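Local coordinates for protein cytochrome c XoxG (Methylobacterium extorquens, PDB 6ONQ) that binds one heme c covalently and probably carries electrons away from lanthanide-dependent methanol dehydrogenase during methanol oxidation, at residues D59-D64 with D81-S86. Numbering follows the deposited sequence.
Sequences DGKYFD and DWFTYS
K61 and F83 make the closer-packed half of this contact, judged by the number of atoms that meet. The first torsion of the lysine (-83°) sets CG beside the backbone N, and the chain, bent further out at chi2 and chi4, lines up CG, CE and NZ against CE1 and CZ of the phenylalanine: K61 CG lies 3.4 Å from F83 CE1, and K61 CE 3.4 Å from F83 CZ. K61 NZ sits in plane at the ring edge, 3.5 Å from F83 CZ, so this is not a cation over a ring face. The ammonium reaches back to D59 O in a weak bond. G60 O also approaches the edge of F83, 4.1 Å from CD1. G60, K61 and F83 are partly exposed and form the solvent side.

The buried half is sparser, little more than Y62 CE1 touching D81 CB at 3.6 Å, with the ring and carboxylate planes 88° apart. No hydrogen bond spans the two segments, and only 191 Å² is buried between them. The hydroxyl of Y62 bonds E180, while D81 touches V161 of helix 156-167.

D81 turns its carboxylate to its own helix: OD1 accepts from T84 OG1, on the syn side, and weakly from T84 N, and OD2 weakly from F83 N. This is an N-cap, here starting helix 82-94, which leads to the heme-binding cysteine C95, against a strand of the antiparallel sheet that precedes the cytochrome c helices.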
loop_
_atom_site.group_PDB
_atom_site.type_symbol
_atom_site.label_atom_id
_atom_site.label_comp_id
_atom_site.label_asym_id
_atom_site.label_seq_id
_atom_site.Cartn_x
_atom_site.Cartn_y
_atom_site.Cartn_z
ATOM N N ASP A 59 3.074 8.182 -15.068
ATOM C CA ASP A 59 4.050 7.140 -15.370
ATOM C C ASP A 59 4.003 5.983 -14.375
ATOM O O ASP A 59 4.854 5.890 -13.484
ATOM C CB ASP A 59 5.457 7.743 -15.406
ATOM C CG ASP A 59 6.370 7.041 -16.390
ATOM O OD1 ASP A 59 7.549 6.794 -16.044
ATOM O OD2 ASP A 59 5.910 6.742 -17.513
ATOM N N GLY A 60 3.021 5.092 -14.514
ATOM C CA GLY A 60 2.888 3.957 -13.623
ATOM C C GLY A 60 2.480 4.278 -12.199
ATOM O O GLY A 60 2.148 3.349 -11.446
ATOM N N LYS A 61 2.503 5.550 -11.798
ATOM C CA LYS A 61 2.084 5.987 -10.472
ATOM C C LYS A 61 0.666 6.538 -10.551
ATOM O O LYS A 61 0.385 7.420 -11.369
ATOM C CB LYS A 61 3.017 7.071 -9.934
ATOM C CG LYS A 61 4.291 6.582 -9.291
ATOM C CD LYS A 61 5.482 7.400 -9.792
ATOM C CE LYS A 61 6.785 6.613 -9.753
ATOM N NZ LYS A 61 6.837 5.533 -10.775
ATOM N N TYR A 62 -0.212 6.039 -9.694
ATOM C CA TYR A 62 -1.577 6.528 -9.634
ATOM C C TYR A 62 -1.788 7.399 -8.401
ATOM O O TYR A 62 -1.151 7.205 -7.362
ATOM C CB TYR A 62 -2.560 5.362 -9.637
ATOM C CG TYR A 62 -2.398 4.480 -10.841
ATOM C CD1 TYR A 62 -1.449 3.468 -10.858
ATOM C CD2 TYR A 62 -3.173 4.671 -11.975
ATOM C CE1 TYR A 62 -1.286 2.655 -11.961
ATOM C CE2 TYR A 62 -3.015 3.865 -13.086
ATOM C CZ TYR A 62 -2.063 2.859 -13.073
ATOM O OH TYR A 62 -1.888 2.041 -14.164
ATOM N N PHE A 63 -2.686 8.375 -8.536
ATOM C CA PHE A 63 -3.035 9.299 -7.464
ATOM C C PHE A 63 -4.549 9.437 -7.368
ATOM O O PHE A 63 -5.272 9.216 -8.344
ATOM C CB PHE A 63 -2.396 10.670 -7.691
ATOM C CG PHE A 63 -0.901 10.628 -7.795
ATOM C CD1 PHE A 63 -0.287 10.451 -9.020
ATOM C CD2 PHE A 63 -0.111 10.762 -6.664
ATOM C CE1 PHE A 63 1.092 10.414 -9.120
ATOM C CE2 PHE A 63 1.271 10.727 -6.755
ATOM C CZ PHE A 63 1.872 10.552 -7.987
ATOM N N ASP A 64 -5.028 9.797 -6.178
ATOM C CA ASP A 64 -6.451 10.033 -5.973
ATOM C C ASP A 64 -6.756 11.525 -6.128
ATOM O O ASP A 64 -5.859 12.341 -6.359
ATOM C CB ASP A 64 -6.901 9.491 -4.610
ATOM C CG ASP A 64 -6.193 10.162 -3.423
ATOM O OD1 ASP A 64 -5.616 11.263 -3.577
ATOM O OD2 ASP A 64 -6.222 9.581 -2.311
ATOM N N ASP A 81 -1.069 -2.706 -10.113
ATOM C CA ASP A 81 -0.070 -1.709 -10.467
ATOM C C ASP A 81 1.255 -2.033 -9.785
ATOM O O ASP A 81 1.330 -2.858 -8.870
ATOM C CB ASP A 81 -0.539 -0.300 -10.077
ATOM C CG ASP A 81 -0.348 0.014 -8.576
ATOM O OD1 ASP A 81 -1.081 -0.553 -7.725
ATOM O OD2 ASP A 81 0.523 0.854 -8.245
ATOM N N TRP A 82 2.309 -1.346 -10.227
ATOM C CA TRP A 82 3.646 -1.666 -9.741
ATOM C C TRP A 82 3.742 -1.507 -8.229
ATOM O O TRP A 82 4.247 -2.393 -7.530
ATOM C CB TRP A 82 4.687 -0.790 -10.430
ATOM C CG TRP A 82 6.007 -0.919 -9.767
ATOM C CD1 TRP A 82 6.632 0.015 -8.992
ATOM C CD2 TRP A 82 6.860 -2.064 -9.784
ATOM N NE1 TRP A 82 7.830 -0.476 -8.533
ATOM C CE2 TRP A 82 7.993 -1.753 -9.004
ATOM C CE3 TRP A 82 6.778 -3.325 -10.383
ATOM C CZ2 TRP A 82 9.033 -2.658 -8.807
ATOM C CZ3 TRP A 82 7.812 -4.220 -10.190
ATOM C CH2 TRP A 82 8.926 -3.881 -9.411
ATOM N N PHE A 83 3.242 -0.393 -7.701
ATOM C CA PHE A 83 3.482 -0.092 -6.295
ATOM C C PHE A 83 2.700 -1.012 -5.369
ATOM O O PHE A 83 3.143 -1.266 -4.246
ATOM C CB PHE A 83 3.171 1.370 -6.011
ATOM C CG PHE A 83 4.181 2.296 -6.593
ATOM C CD1 PHE A 83 4.200 2.548 -7.954
ATOM C CD2 PHE A 83 5.149 2.873 -5.796
ATOM C CE1 PHE A 83 5.151 3.385 -8.500
ATOM C CE2 PHE A 83 6.107 3.714 -6.337
ATOM C CZ PHE A 83 6.107 3.969 -7.685
ATOM N N THR A 84 1.561 -1.542 -5.806
ATOM C CA THR A 84 0.927 -2.575 -4.997
ATOM C C THR A 84 1.804 -3.819 -4.942
ATOM O O THR A 84 2.040 -4.380 -3.865
ATOM C CB THR A 84 -0.464 -2.912 -5.527
ATOM O OG1 THR A 84 -1.291 -1.741 -5.504
ATOM C CG2 THR A 84 -1.106 -3.978 -4.661
ATOM N N TYR A 85 2.312 -4.258 -6.099
ATOM C CA TYR A 85 3.234 -5.392 -6.132
ATOM C C TYR A 85 4.459 -5.118 -5.266
ATOM O O TYR A 85 4.775 -5.890 -4.351
ATOM C CB TYR A 85 3.636 -5.696 -7.583
ATOM C CG TYR A 85 4.758 -6.708 -7.742
ATOM C CD1 TYR A 85 4.505 -8.078 -7.699
ATOM C CD2 TYR A 85 6.071 -6.292 -7.943
ATOM C CE1 TYR A 85 5.531 -9.003 -7.843
ATOM C CE2 TYR A 85 7.103 -7.210 -8.088
ATOM C CZ TYR A 85 6.827 -8.563 -8.037
ATOM O OH TYR A 85 7.854 -9.473 -8.182
ATOM N N SER A 86 5.140 -3.999 -5.519
ATOM C CA SER A 86 6.365 -3.689 -4.793
ATOM C C SER A 86 6.110 -3.554 -3.295
ATOM O O SER A 86 6.895 -4.049 -2.476
ATOM C CB SER A 86 6.986 -2.412 -5.354
ATOM O OG SER A 86 8.063 -1.979 -4.546
#